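PDB 4YXQ: polyketide biosynthesis 3-hydroxy-3-methylglutaryl-ACP synthase PksG from Bacillus subtilis, which catalyses the aldol condensation of acetyl-AcpK with a beta-ketothioester intermediate on PksL during biosynthesis of the polyketide antibiotic bacillaene. Local coordinates for residues L77-E82 against K89-Y94; G192-E197 against Y220-E225; Y196-T201 against S213-M218; Q292-I297 against K354-R359. All coordinates share one frame; numbering follows the deposited sequence.

Overall arrangement
Contacts 1 and 4 are buried, contact 2 is partly buried and contact 3 lies at the surface. Contacts 1 and 2 each set a helix against a strand of the same mixed sheet, and their centres are about 25 Å apart. Contacts 2 and 3 share Tyr196 and Glu197 and both use helix 216-234, contact 3 at its beginning and contact 2 further along. Chemistry follows place: contact 1 is mainly packing of small and aliphatic side chains, contact 2 joins sulfur and rings with a weak tyrosine-aspartate bond at its edge, contact 3 rests on a serine-aspartate bond, and contact 4 is dominated by arginines. Contacts 1 to 3 also touch the second subunit; contact 4 does not.

Contact 1: L77-E82 against K89-Y94; sequences LITCSE and KSLSTY
Thr79 and Ser92 mark the closest approach of the backbones, their CA atoms 5.7 Å apart where strand 74-80 runs past the first turn of helix 91-98. Leu77, Thr79 and Ser81, every second residue of segment 77-82, turn their side chains to the helix, and Leu91 and Ser92 face them. Leu91 lies across Thr79 at about a right angle, its CD1 methyl 3.6 Å from Thr79 OG1 and 3.8 Å from Ser81 CB. Thr79 and Ser81 thus offer small side chains to one large aliphatic one. Leu77 meets the helix at Ser92: CG trans to the backbone N (chi1 168°) places its CD2 3.5 Å from Ser92 O. A serine suits the position opposite, being slim enough for close approach and able to satisfy a buried carbonyl. Its OG is hydrogen-bonded to Phe108 O on the next strand. Ser81 OG, also buried, is hydrogen-bonded to Ser143 O, while its CB packs on Leu91. At the start of the helix, Thr93 OG1 donates to Ser90 O over 2.8 Å, reinforcing the backbone bond to the same oxygen. Glu82 is probably a proton donor/acceptor of the active site, as in related synthases. In this thiolase-type fold, the contact packs the first strand and the helix of a beta-alpha-beta unit completed by strand 106-111, while strand 137-144 flanks strand 74-80 and helix 51-64 touches Leu91.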
loop_
_atom_site.group_PDB
_atom_site.type_symbol
_atom_site.label_atom_id
_atom_site.label_comp_id
_atom_site.label_asym_id
_atom_site.label_seq_id
_atom_site.Cartn_x
_atom_site.Cartn_y
_atom_site.Cartn_z
ATOM N N LEU A 77 -10.675 -1.533 4.627
ATOM C CA LEU A 77 -10.497 -2.564 3.604
ATOM C C LEU A 77 -9.173 -2.313 2.945
ATOM O O LEU A 77 -9.008 -1.374 2.189
ATOM C CB LEU A 77 -11.625 -2.495 2.602
ATOM C CG LEU A 77 -11.453 -3.293 1.346
ATOM C CD1 LEU A 77 -11.420 -4.773 1.610
ATOM C CD2 LEU A 77 -12.610 -3.025 0.428
ATOM N N ILE A 78 -8.214 -3.163 3.257
ATOM C CA ILE A 78 -6.925 -3.104 2.664
ATOM C C ILE A 78 -6.776 -4.294 1.748
ATOM O O ILE A 78 -6.983 -5.431 2.174
ATOM C CB ILE A 78 -5.859 -3.230 3.752
ATOM C CG1 ILE A 78 -6.026 -2.093 4.755
ATOM C CG2 ILE A 78 -4.474 -3.263 3.131
ATOM C CD1 ILE A 78 -5.117 -2.180 5.972
ATOM N N THR A 79 -6.420 -4.072 0.485
ATOM C CA THR A 79 -6.063 -5.214 -0.378
ATOM C C THR A 79 -4.575 -5.210 -0.682
ATOM O O THR A 79 -3.950 -4.170 -0.861
ATOM C CB THR A 79 -7.036 -5.478 -1.602
ATOM O OG1 THR A 79 -6.302 -5.808 -2.801
ATOM C CG2 THR A 79 -7.921 -4.386 -1.869
ATOM N N CYS A 80 -4.015 -6.404 -0.669
ATOM C CA CYS A 80 -2.556 -6.622 -0.647
ATOM C C CYS A 80 -2.220 -7.383 -1.905
ATOM O O CYS A 80 -2.716 -8.474 -2.120
ATOM C CB CYS A 80 -2.175 -7.441 0.607
ATOM S SG CYS A 80 -2.840 -6.713 2.128
ATOM N N SER A 81 -1.373 -6.803 -2.734
ATOM C CA SER A 81 -1.119 -7.362 -4.048
ATOM C C SER A 81 0.198 -6.854 -4.647
ATOM O O SER A 81 0.766 -5.863 -4.189
ATOM C CB SER A 81 -2.282 -7.018 -4.958
ATOM O OG SER A 81 -2.255 -7.723 -6.168
ATOM N N GLU A 82 0.664 -7.591 -5.642
ATOM C CA GLU A 82 1.681 -7.156 -6.555
ATOM C C GLU A 82 1.178 -7.397 -7.953
ATOM O O GLU A 82 1.946 -7.440 -8.905
ATOM C CB GLU A 82 2.993 -7.915 -6.335
ATOM C CG GLU A 82 2.872 -9.431 -6.137
ATOM C CD GLU A 82 4.182 -10.039 -5.680
ATOM O OE1 GLU A 82 4.310 -10.389 -4.465
ATOM O OE2 GLU A 82 5.108 -10.109 -6.528
ATOM N N LYS A 89 -5.543 3.805 -8.747
ATOM C CA LYS A 89 -6.807 3.213 -8.313
ATOM C C LYS A 89 -6.598 1.868 -7.644
ATOM O O LYS A 89 -6.050 0.941 -8.232
ATOM C CB LYS A 89 -7.740 3.033 -9.499
ATOM C CG LYS A 89 -9.141 2.558 -9.120
ATOM C CD LYS A 89 -10.145 2.839 -10.237
ATOM C CE LYS A 89 -11.538 2.396 -9.831
ATOM N NZ LYS A 89 -12.530 3.480 -10.015
ATOM N N SER A 90 -7.007 1.784 -6.389
ATOM C CA SER A 90 -6.767 0.600 -5.624
ATOM C C SER A 90 -7.774 -0.472 -6.018
ATOM O O SER A 90 -8.917 -0.183 -6.373
ATOM C CB SER A 90 -6.847 0.892 -4.128
ATOM O OG SER A 90 -8.168 1.248 -3.740
ATOM N N LEU A 91 -7.328 -1.718 -5.974
ATOM C CA LEU A 91 -8.236 -2.849 -6.101
ATOM C C LEU A 91 -9.359 -2.732 -5.061
ATOM O O LEU A 91 -10.464 -3.192 -5.305
ATOM C CB LEU A 91 -7.478 -4.146 -5.858
ATOM C CG LEU A 91 -6.389 -4.513 -6.845
ATOM C CD1 LEU A 91 -5.512 -5.626 -6.283
ATOM C CD2 LEU A 91 -6.988 -4.947 -8.166
ATOM N N SER A 92 -9.074 -2.129 -3.901
ATOM C CA SER A 92 -10.089 -2.014 -2.849
ATOM C C SER A 92 -11.374 -1.267 -3.291
ATOM O O SER A 92 -12.442 -1.573 -2.783
ATOM C CB SER A 92 -9.558 -1.317 -1.607
ATOM O OG SER A 92 -8.322 -1.794 -1.203
ATOM N N THR A 93 -11.277 -0.306 -4.222
ATOM C CA THR A 93 -12.461 0.394 -4.707
ATOM C C THR A 93 -13.473 -0.600 -5.317
ATOM O O THR A 93 -14.625 -0.644 -4.898
ATOM C CB THR A 93 -12.120 1.477 -5.743
ATOM O OG1 THR A 93 -11.417 0.898 -6.845
ATOM C CG2 THR A 93 -11.259 2.531 -5.140
ATOM N N TYR A 94 -13.035 -1.399 -6.288
ATOM C CA TYR A 94 -13.924 -2.361 -6.917
ATOM C C TYR A 94 -14.399 -3.411 -5.916
ATOM O O TYR A 94 -15.564 -3.784 -5.909
ATOM C CB TYR A 94 -13.224 -3.075 -8.036
ATOM C CG TYR A 94 -12.958 -2.242 -9.241
ATOM C CD1 TYR A 94 -13.992 -1.829 -10.047
ATOM C CD2 TYR A 94 -11.665 -1.895 -9.599
ATOM C CE1 TYR A 94 -13.762 -1.055 -11.173
ATOM C CE2 TYR A 94 -11.424 -1.149 -10.745
ATOM C CZ TYR A 94 -12.483 -0.739 -11.530
ATOM O OH TYR A 94 -12.264 0.003 -12.658
#

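Contact 2: G192-E197 against Y220-E225; sequences GYYGYE and YLDCCE
Cys223 is the tightly packed centre of this contact, its thiol set against Tyr194 of the strand and Tyr196 just after it. SG of Cys223 lies 4.0 Å from Tyr194 CD2, at the edge of that ring and near its plane, and 4.1 Å from Tyr196 CE2, which it approaches obliquely. Both are sulfur-aromatic contacts. A cysteine suits this spot because it is small and polarisable; Phe324 and Tyr326 of strand 319-327 also pack against it. The two tyrosines also meet each other, with Tyr194 CD2 in the plane of the Tyr196 ring at its edge. Here helix 216-234 lies against the mixed sheet of the thiolase fold, to which strand 184-195 and, next to it, strand 331-339 belong. The outer side is looser and polar. Asp222, partly exposed, has CG extended away from its backbone N (chi1 176°), which carries OD1 out to Tyr196. The Tyr196 OH donates a weak hydrogen bond of 2.8 Å to Asp222 OD1, with ring and carboxylate planes 56° apart, and the same hydroxyl also bonds to Ser219. Arg103 of the second subunit makes a cation-pi contact with the Tyr196 ring and hydrogen-bonds to Tyr194 OH.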
loop_
_atom_site.group_PDB
_atom_site.type_symbol
_atom_site.label_atom_id
_atom_site.label_comp_id
_atom_site.label_asym_id
_atom_site.label_seq_id
_atom_site.Cartn_x
_atom_site.Cartn_y
_atom_site.Cartn_z
ATOM N N GLY A 192 8.593 -9.505 15.331
ATOM C CA GLY A 192 9.961 -9.269 14.908
ATOM C C GLY A 192 9.960 -8.940 13.439
ATOM O O GLY A 192 9.902 -9.838 12.619
ATOM N N TYR A 193 10.030 -7.653 13.116
ATOM C CA TYR A 193 10.098 -7.241 11.729
ATOM C C TYR A 193 11.472 -6.836 11.364
ATOM O O TYR A 193 12.196 -6.273 12.183
ATOM C CB TYR A 193 9.092 -6.106 11.392
ATOM C CG TYR A 193 8.747 -5.140 12.501
ATOM C CD1 TYR A 193 9.581 -4.081 12.808
ATOM C CD2 TYR A 193 7.577 -5.290 13.240
ATOM C CE1 TYR A 193 9.266 -3.199 13.840
ATOM C CE2 TYR A 193 7.234 -4.407 14.255
ATOM C CZ TYR A 193 8.091 -3.363 14.564
ATOM O OH TYR A 193 7.755 -2.497 15.562
ATOM N N TYR A 194 11.819 -7.068 10.100
ATOM C CA TYR A 194 13.180 -6.844 9.585
ATOM C C TYR A 194 13.130 -6.620 8.085
ATOM O O TYR A 194 12.467 -7.366 7.344
ATOM C CB TYR A 194 14.014 -8.099 9.826
ATOM C CG TYR A 194 15.522 -8.006 9.661
ATOM C CD1 TYR A 194 16.310 -7.453 10.653
ATOM C CD2 TYR A 194 16.161 -8.606 8.580
ATOM C CE1 TYR A 194 17.684 -7.447 10.561
ATOM C CE2 TYR A 194 17.551 -8.598 8.467
ATOM C CZ TYR A 194 18.296 -8.008 9.464
ATOM O OH TYR A 194 19.665 -7.951 9.356
ATOM N N GLY A 195 13.835 -5.590 7.635
ATOM C CA GLY A 195 13.832 -5.210 6.234
ATOM C C GLY A 195 15.078 -4.446 5.876
ATOM O O GLY A 195 15.719 -3.825 6.745
ATOM N N TYR A 196 15.423 -4.507 4.613
ATOM C CA TYR A 196 16.541 -3.778 4.080
ATOM C C TYR A 196 16.470 -3.988 2.568
ATOM O O TYR A 196 15.813 -4.955 2.077
ATOM C CB TYR A 196 17.876 -4.300 4.648
ATOM C CG TYR A 196 18.079 -5.782 4.417
ATOM C CD1 TYR A 196 18.763 -6.250 3.305
ATOM C CD2 TYR A 196 17.568 -6.723 5.294
ATOM C CE1 TYR A 196 18.921 -7.603 3.066
ATOM C CE2 TYR A 196 17.738 -8.081 5.063
ATOM C CZ TYR A 196 18.423 -8.518 3.955
ATOM O OH TYR A 196 18.548 -9.887 3.697
ATOM N N GLU A 197 17.138 -3.099 1.844
ATOM C CA GLU A 197 17.123 -3.126 0.401
ATOM C C GLU A 197 17.983 -4.255 -0.091
ATOM O O GLU A 197 19.128 -4.359 0.344
ATOM C CB GLU A 197 17.660 -1.827 -0.175
ATOM C CG GLU A 197 17.176 -1.555 -1.594
ATOM C CD GLU A 197 18.100 -2.102 -2.652
ATOM O OE1 GLU A 197 19.283 -1.719 -2.672
ATOM O OE2 GLU A 197 17.635 -2.859 -3.507
ATOM N N TYR A 220 15.773 -14.871 2.272
ATOM C CA TYR A 220 14.638 -15.477 2.936
ATOM C C TYR A 220 15.118 -16.118 4.232
ATOM O O TYR A 220 14.538 -15.906 5.299
ATOM C CB TYR A 220 14.007 -16.535 2.001
ATOM C CG TYR A 220 12.804 -17.291 2.548
ATOM C CD1 TYR A 220 12.920 -18.132 3.617
ATOM C CD2 TYR A 220 11.535 -17.124 1.999
ATOM C CE1 TYR A 220 11.807 -18.784 4.138
ATOM C CE2 TYR A 220 10.423 -17.800 2.508
ATOM C CZ TYR A 220 10.575 -18.621 3.577
ATOM O OH TYR A 220 9.537 -19.294 4.114
ATOM N N LEU A 221 16.227 -16.845 4.161
ATOM C CA LEU A 221 16.813 -17.454 5.362
ATOM C C LEU A 221 17.416 -16.458 6.336
ATOM O O LEU A 221 17.221 -16.584 7.544
ATOM C CB LEU A 221 17.860 -18.485 4.979
ATOM C CG LEU A 221 17.267 -19.651 4.183
ATOM C CD1 LEU A 221 18.410 -20.504 3.654
ATOM C CD2 LEU A 221 16.287 -20.476 5.018
ATOM N N ASP A 222 18.132 -15.461 5.830
ATOM C CA ASP A 222 18.591 -14.352 6.690
ATOM C C ASP A 222 17.401 -13.757 7.448
ATOM O O ASP A 222 17.414 -13.649 8.683
ATOM C CB ASP A 222 19.280 -13.299 5.834
ATOM C CG ASP A 222 19.695 -12.061 6.618
ATOM O OD1 ASP A 222 19.484 -10.957 6.071
ATOM O OD2 ASP A 222 20.226 -12.179 7.760
ATOM N N CYS A 223 16.343 -13.427 6.713
ATOM C CA CYS A 223 15.211 -12.787 7.333
ATOM C C CYS A 223 14.525 -13.682 8.326
ATOM O O CYS A 223 14.134 -13.242 9.416
ATOM C CB CYS A 223 14.213 -12.340 6.297
ATOM S SG CYS A 223 14.691 -10.799 5.527
ATOM N N CYS A 224 14.354 -14.941 7.930
ATOM C CA CYS A 224 13.721 -15.915 8.799
ATOM C C CYS A 224 14.401 -15.991 10.165
ATOM O O CYS A 224 13.723 -15.992 11.210
ATOM C CB CYS A 224 13.705 -17.285 8.150
ATOM S SG CYS A 224 12.568 -18.383 8.969
ATOM N N GLU A 225 15.732 -15.990 10.174
ATOM C CA GLU A 225 16.502 -15.941 11.428
ATOM C C GLU A 225 16.363 -14.614 12.186
ATOM O O GLU A 225 16.067 -14.593 13.398
ATOM C CB GLU A 225 17.986 -16.188 11.143
ATOM C CG GLU A 225 18.837 -16.177 12.404
ATOM C CD GLU A 225 20.278 -16.555 12.144
ATOM O OE1 GLU A 225 20.653 -16.724 10.939
ATOM O OE2 GLU A 225 21.009 -16.706 13.173
#

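Contact 3: Y196-T201 against S213-M218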
loop_
_atom_site.group_PDB
_atom_site.type_symbol
_atom_site.label_atom_id
_atom_site.label_comp_id
_atom_site.label_asym_id
_atom_site.label_seq_id
_atom_site.Cartn_x
_atom_site.Cartn_y
_atom_site.Cartn_z
ATOM N N TYR A 196 15.423 -4.507 4.613
ATOM C CA TYR A 196 16.541 -3.778 4.080
ATOM C C TYR A 196 16.470 -3.988 2.568
ATOM O O TYR A 196 15.813 -4.955 2.077
ATOM C CB TYR A 196 17.876 -4.300 4.648
ATOM C CG TYR A 196 18.079 -5.782 4.417
ATOM C CD1 TYR A 196 18.763 -6.250 3.305
ATOM C CD2 TYR A 196 17.568 -6.723 5.294
ATOM C CE1 TYR A 196 18.921 -7.603 3.066
ATOM C CE2 TYR A 196 17.738 -8.081 5.063
ATOM C CZ TYR A 196 18.423 -8.518 3.955
ATOM O OH TYR A 196 18.548 -9.887 3.697
ATOM N N GLU A 197 17.138 -3.099 1.844
ATOM C CA GLU A 197 17.123 -3.126 0.401
ATOM C C GLU A 197 17.983 -4.255 -0.091
ATOM O O GLU A 197 19.128 -4.359 0.344
ATOM C CB GLU A 197 17.660 -1.827 -0.175
ATOM C CG GLU A 197 17.176 -1.555 -1.594
ATOM C CD GLU A 197 18.100 -2.102 -2.652
ATOM O OE1 GLU A 197 19.283 -1.719 -2.672
ATOM O OE2 GLU A 197 17.635 -2.859 -3.507
ATOM N N VAL A 198 17.454 -5.077 -1.008
ATOM C CA VAL A 198 18.265 -6.090 -1.685
ATOM C C VAL A 198 17.906 -6.199 -3.174
ATOM O O VAL A 198 16.743 -6.101 -3.540
ATOM C CB VAL A 198 18.159 -7.470 -0.973
ATOM C CG1 VAL A 198 16.734 -7.770 -0.513
ATOM C CG2 VAL A 198 18.626 -8.592 -1.879
ATOM N N MET A 199 18.912 -6.390 -4.016
ATOM C CA MET A 199 18.707 -6.614 -5.434
ATOM C C MET A 199 18.204 -8.042 -5.671
ATOM O O MET A 199 18.948 -9.006 -5.513
ATOM C CB MET A 199 20.032 -6.406 -6.145
ATOM C CG MET A 199 20.003 -6.418 -7.676
ATOM S SD MET A 199 21.564 -5.838 -8.291
ATOM C CE MET A 199 22.742 -6.927 -7.477
ATOM N N ASP A 200 16.946 -8.181 -6.060
ATOM C CA ASP A 200 16.283 -9.471 -6.022
ATOM C C ASP A 200 15.316 -9.528 -7.205
ATOM O O ASP A 200 15.129 -8.528 -7.912
ATOM C CB ASP A 200 15.542 -9.567 -4.666
ATOM C CG ASP A 200 15.211 -11.007 -4.227
ATOM O OD1 ASP A 200 15.183 -11.940 -5.078
ATOM O OD2 ASP A 200 14.943 -11.172 -3.000
ATOM N N THR A 201 14.707 -10.695 -7.414
ATOM C CA THR A 201 13.584 -10.832 -8.351
ATOM C C THR A 201 12.496 -9.804 -7.966
ATOM O O THR A 201 11.975 -9.825 -6.849
ATOM C CB THR A 201 12.975 -12.284 -8.385
ATOM O OG1 THR A 201 13.930 -13.228 -8.909
ATOM C CG2 THR A 201 11.712 -12.351 -9.263
ATOM N N SER A 213 16.652 -14.779 -8.753
ATOM C CA SER A 213 16.365 -15.568 -7.550
ATOM C C SER A 213 17.653 -16.233 -7.026
ATOM O O SER A 213 17.626 -17.255 -6.347
ATOM C CB SER A 213 15.243 -16.596 -7.807
ATOM O OG SER A 213 15.611 -17.575 -8.758
ATOM N N ASP A 214 18.770 -15.585 -7.300
ATOM C CA ASP A 214 20.078 -16.080 -6.947
ATOM C C ASP A 214 20.343 -15.803 -5.456
ATOM O O ASP A 214 20.905 -16.642 -4.749
ATOM C CB ASP A 214 21.082 -15.358 -7.836
ATOM C CG ASP A 214 22.451 -15.972 -7.813
ATOM O OD1 ASP A 214 22.553 -17.213 -7.981
ATOM O OD2 ASP A 214 23.426 -15.193 -7.673
ATOM N N LEU A 215 19.909 -14.629 -4.994
ATOM C CA LEU A 215 20.027 -14.210 -3.593
ATOM C C LEU A 215 18.752 -14.471 -2.814
ATOM O O LEU A 215 18.750 -14.414 -1.583
ATOM C CB LEU A 215 20.321 -12.712 -3.511
ATOM C CG LEU A 215 21.761 -12.200 -3.612
ATOM C CD1 LEU A 215 22.680 -13.096 -4.445
ATOM C CD2 LEU A 215 21.751 -10.769 -4.150
ATOM N N SER A 216 17.673 -14.762 -3.530
ATOM C CA SER A 216 16.363 -14.895 -2.912
ATOM C C SER A 216 16.366 -15.762 -1.685
ATOM O O SER A 216 15.885 -15.337 -0.651
ATOM C CB SER A 216 15.346 -15.440 -3.910
ATOM O OG SER A 216 14.825 -14.380 -4.694
ATOM N N LEU A 217 16.905 -16.975 -1.806
ATOM C CA LEU A 217 16.866 -17.955 -0.723
ATOM C C LEU A 217 17.687 -17.496 0.467
ATOM O O LEU A 217 17.249 -17.570 1.612
ATOM C CB LEU A 217 17.399 -19.310 -1.194
ATOM C CG LEU A 217 16.781 -20.617 -0.671
ATOM C CD1 LEU A 217 17.897 -21.651 -0.509
ATOM C CD2 LEU A 217 15.976 -20.462 0.630
ATOM N N MET A 218 18.893 -17.029 0.179
ATOM C CA MET A 218 19.808 -16.481 1.185
ATOM C C MET A 218 19.114 -15.374 2.013
ATOM O O MET A 218 19.228 -15.317 3.252
ATOM C CB MET A 218 21.054 -15.935 0.460
ATOM C CG MET A 218 22.322 -15.810 1.290
ATOM S SD MET A 218 23.590 -14.793 0.468
ATOM C CE MET A 218 24.454 -14.150 1.910
#
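Val198 opens the contact with a loose apolar touch, its CG2 lying 4.4 Å from Leu215 CD2. At Met199 it is the backbone that meets the same leucine: Met199 O is 3.6 Å from Leu215 CD2, while the side chain of Met199 packs on His413 of the second subunit. A leucine fits here because its long aliphatic side chain carries one methyl, CD2, to both residues. Next comes Asp200, the buried residue of the group. Its CG stands opposite the backbone N (chi1 -159°), which brings the carboxylate round to Ser216. Ser216 OG donates to Asp200 OD1 at a modelled 2.5 Å, so short that the exact length is doubtful. In this thiolase-type fold the two segments bracket the short strands 202-205 and 208-210, which precede helix 216-234. An aspartate is apt near the beginning of a helix, where the helix dipole would tend to stabilise its negative charge. Asp200 OD1 also accepts from Thr201 N at 2.7 Å, on its anti side and 25° out of the carboxylate plane, while OD2 has weak bonds to Ser328 OG and Tyr326 OH. Thr201 ends the segment close to Ser213, their CA atoms 5.6 Å apart. Thr201 OG1 lies 3.8 Å from CB of the poorly ordered Ser213, and its side chain is about 7 Å from that of Glu82, an active-site residue by similarity.

Contact 4: Q292-I297 against K354-R359; sequences QRVGNI and KHLDRR
Arg293 and Arg359 make this a mostly polar, buried contact, joining the short, weakly bonded helix 291-294 to the C-terminal end of helix 352-357 in the HMG-CoA synthase C-terminal region of the thiolase-type fold. Arginine suits both places, since each guanidinium can serve several oxygens at once. Arg359 grips the Arg293 carbonyl end-on: NH1 and NH2 are both 2.9 Å from Arg293 O, which lies at the guanidinium edge. Arg359 NE donates to Leu356 O at 2.8 Å, in the carbonyl plane and on a lone pair, so three bonds fix the rotation of the group. Leu356 CD2 sits over the centre of one face of the Arg359 guanidinium. Arg293 folds back at chi2 (-72°) and chi3 (-57°), which lays its guanidinium against Leu356 CB and beside Asp357. There the salt bridge from Arg293 NH2 to Asp357 OD1 measures 2.8 Å, the guanidinium and carboxylate planes only 23° apart. Glu41 OE1 forms salt bridges with both arginines and probably offsets their like charges. One water completes the network, accepting from Arg293 NH2 and from Arg359 NH2, and donating to Leu356 O, 3.1 Å from the water oxygen.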
loop_
_atom_site.group_PDB
_atom_site.type_symbol
_atom_site.label_atom_id
_atom_site.label_comp_id
_atom_site.label_asym_id
_atom_site.label_seq_id
_atom_site.Cartn_x
_atom_site.Cartn_y
_atom_site.Cartn_z
ATOM N N GLN A 292 -0.037 -26.897 -2.037
ATOM C CA GLN A 292 0.146 -27.879 -3.109
ATOM C C GLN A 292 -1.004 -27.873 -4.099
ATOM O O GLN A 292 -0.864 -28.349 -5.220
ATOM C CB GLN A 292 0.242 -29.281 -2.531
ATOM C CG GLN A 292 1.322 -29.454 -1.480
ATOM C CD GLN A 292 1.472 -30.883 -1.046
ATOM O OE1 GLN A 292 1.433 -31.792 -1.875
ATOM N NE2 GLN A 292 1.627 -31.100 0.269
ATOM N N ARG A 293 -2.150 -27.366 -3.651
ATOM C CA ARG A 293 -3.385 -27.360 -4.427
ATOM C C ARG A 293 -3.491 -26.110 -5.266
ATOM O O ARG A 293 -4.301 -26.039 -6.165
ATOM C CB ARG A 293 -4.601 -27.396 -3.500
ATOM C CG ARG A 293 -4.603 -28.509 -2.437
ATOM C CD ARG A 293 -4.848 -29.860 -3.044
ATOM N NE ARG A 293 -6.106 -29.849 -3.775
ATOM C CZ ARG A 293 -7.305 -30.049 -3.251
ATOM N NH1 ARG A 293 -7.469 -30.259 -1.952
ATOM N NH2 ARG A 293 -8.353 -30.045 -4.058
ATOM N N VAL A 294 -2.638 -25.133 -4.998
ATOM C CA VAL A 294 -2.849 -23.815 -5.563
ATOM C C VAL A 294 -1.595 -23.205 -6.205
ATOM O O VAL A 294 -1.700 -22.484 -7.197
ATOM C CB VAL A 294 -3.483 -22.937 -4.475
ATOM C CG1 VAL A 294 -2.572 -21.830 -4.046
ATOM C CG2 VAL A 294 -4.792 -22.365 -4.955
ATOM N N GLY A 295 -0.421 -23.511 -5.671
ATOM C CA GLY A 295 0.831 -22.950 -6.160
ATOM C C GLY A 295 1.223 -21.751 -5.319
ATOM O O GLY A 295 0.583 -21.431 -4.310
ATOM N N ASN A 296 2.283 -21.070 -5.745
ATOM C CA ASN A 296 2.730 -19.831 -5.122
ATOM C C ASN A 296 1.727 -18.695 -5.333
ATOM O O ASN A 296 1.568 -18.250 -6.469
ATOM C CB ASN A 296 4.048 -19.440 -5.767
ATOM C CG ASN A 296 4.625 -18.170 -5.209
ATOM O OD1 ASN A 296 4.127 -17.603 -4.217
ATOM N ND2 ASN A 296 5.675 -17.698 -5.844
ATOM N N ILE A 297 1.039 -18.250 -4.280
ATOM C CA ILE A 297 0.116 -17.121 -4.399
ATOM C C ILE A 297 0.611 -15.870 -3.697
ATOM O O ILE A 297 -0.161 -15.034 -3.209
ATOM C CB ILE A 297 -1.325 -17.467 -4.008
ATOM C CG1 ILE A 297 -1.465 -17.815 -2.547
ATOM C CG2 ILE A 297 -1.806 -18.605 -4.897
ATOM C CD1 ILE A 297 -2.919 -17.959 -2.140
ATOM N N LYS A 354 -13.116 -28.491 0.375
ATOM C CA LYS A 354 -14.188 -28.875 -0.505
ATOM C C LYS A 354 -14.185 -27.967 -1.731
ATOM O O LYS A 354 -14.340 -28.417 -2.871
ATOM C CB LYS A 354 -15.515 -28.771 0.249
ATOM C CG LYS A 354 -16.553 -29.782 -0.204
ATOM C CD LYS A 354 -17.958 -29.482 0.330
ATOM C CE LYS A 354 -18.668 -30.779 0.730
ATOM N NZ LYS A 354 -20.139 -30.624 0.913
ATOM N N HIS A 355 -14.024 -26.667 -1.502
ATOM C CA HIS A 355 -13.971 -25.721 -2.603
ATOM C C HIS A 355 -12.786 -26.005 -3.530
ATOM O O HIS A 355 -12.895 -25.859 -4.748
ATOM C CB HIS A 355 -13.991 -24.259 -2.100
ATOM C CG HIS A 355 -13.165 -23.338 -2.929
ATOM N ND1 HIS A 355 -11.898 -22.964 -2.544
ATOM C CD2 HIS A 355 -13.372 -22.788 -4.145
ATOM C CE1 HIS A 355 -11.364 -22.206 -3.474
ATOM N NE2 HIS A 355 -12.232 -22.091 -4.465
ATOM N N LEU A 356 -11.646 -26.400 -2.970
ATOM C CA LEU A 356 -10.494 -26.741 -3.822
ATOM C C LEU A 356 -10.772 -27.982 -4.654
ATOM O O LEU A 356 -10.393 -28.036 -5.833
ATOM C CB LEU A 356 -9.218 -26.890 -3.002
ATOM C CG LEU A 356 -8.746 -25.553 -2.409
ATOM C CD1 LEU A 356 -7.641 -25.767 -1.381
ATOM C CD2 LEU A 356 -8.275 -24.569 -3.480
ATOM N N ASP A 357 -11.489 -28.944 -4.069
ATOM C CA ASP A 357 -11.873 -30.171 -4.776
ATOM C C ASP A 357 -12.794 -29.869 -5.946
ATOM O O ASP A 357 -12.726 -30.528 -6.961
ATOM C CB ASP A 357 -12.545 -31.182 -3.840
ATOM C CG ASP A 357 -11.583 -31.793 -2.805
ATOM O OD1 ASP A 357 -10.339 -31.665 -2.915
ATOM O OD2 ASP A 357 -12.069 -32.393 -1.830
ATOM N N ARG A 358 -13.627 -28.853 -5.832
ATOM C CA ARG A 358 -14.621 -28.562 -6.880
ATOM C C ARG A 358 -14.115 -27.758 -8.089
ATOM O O ARG A 358 -14.870 -27.527 -9.024
ATOM C CB ARG A 358 -15.807 -27.814 -6.278
ATOM C CG ARG A 358 -16.817 -28.686 -5.567
ATOM C CD ARG A 358 -17.501 -27.905 -4.437
ATOM N NE ARG A 358 -18.768 -28.495 -4.018
ATOM C CZ ARG A 358 -18.909 -29.677 -3.408
ATOM N NH1 ARG A 358 -17.850 -30.440 -3.120
ATOM N NH2 ARG A 358 -20.130 -30.111 -3.089
ATOM N N ARG A 359 -12.847 -27.390 -8.142
ATOM C CA ARG A 359 -12.361 -26.590 -9.289
ATOM C C ARG A 359 -12.227 -27.406 -10.567
ATOM O O ARG A 359 -12.150 -28.617 -10.542
ATOM C CB ARG A 359 -11.020 -25.914 -8.956
ATOM C CG ARG A 359 -11.046 -25.077 -7.695
ATOM C CD ARG A 359 -9.643 -24.729 -7.246
ATOM N NE ARG A 359 -8.844 -25.914 -6.934
ATOM C CZ ARG A 359 -7.517 -25.971 -6.892
ATOM N NH1 ARG A 359 -6.782 -24.921 -7.189
ATOM N NH2 ARG A 359 -6.923 -27.118 -6.606
HETATM O O HOH W 1 -7.869 -29.645 -6.698
#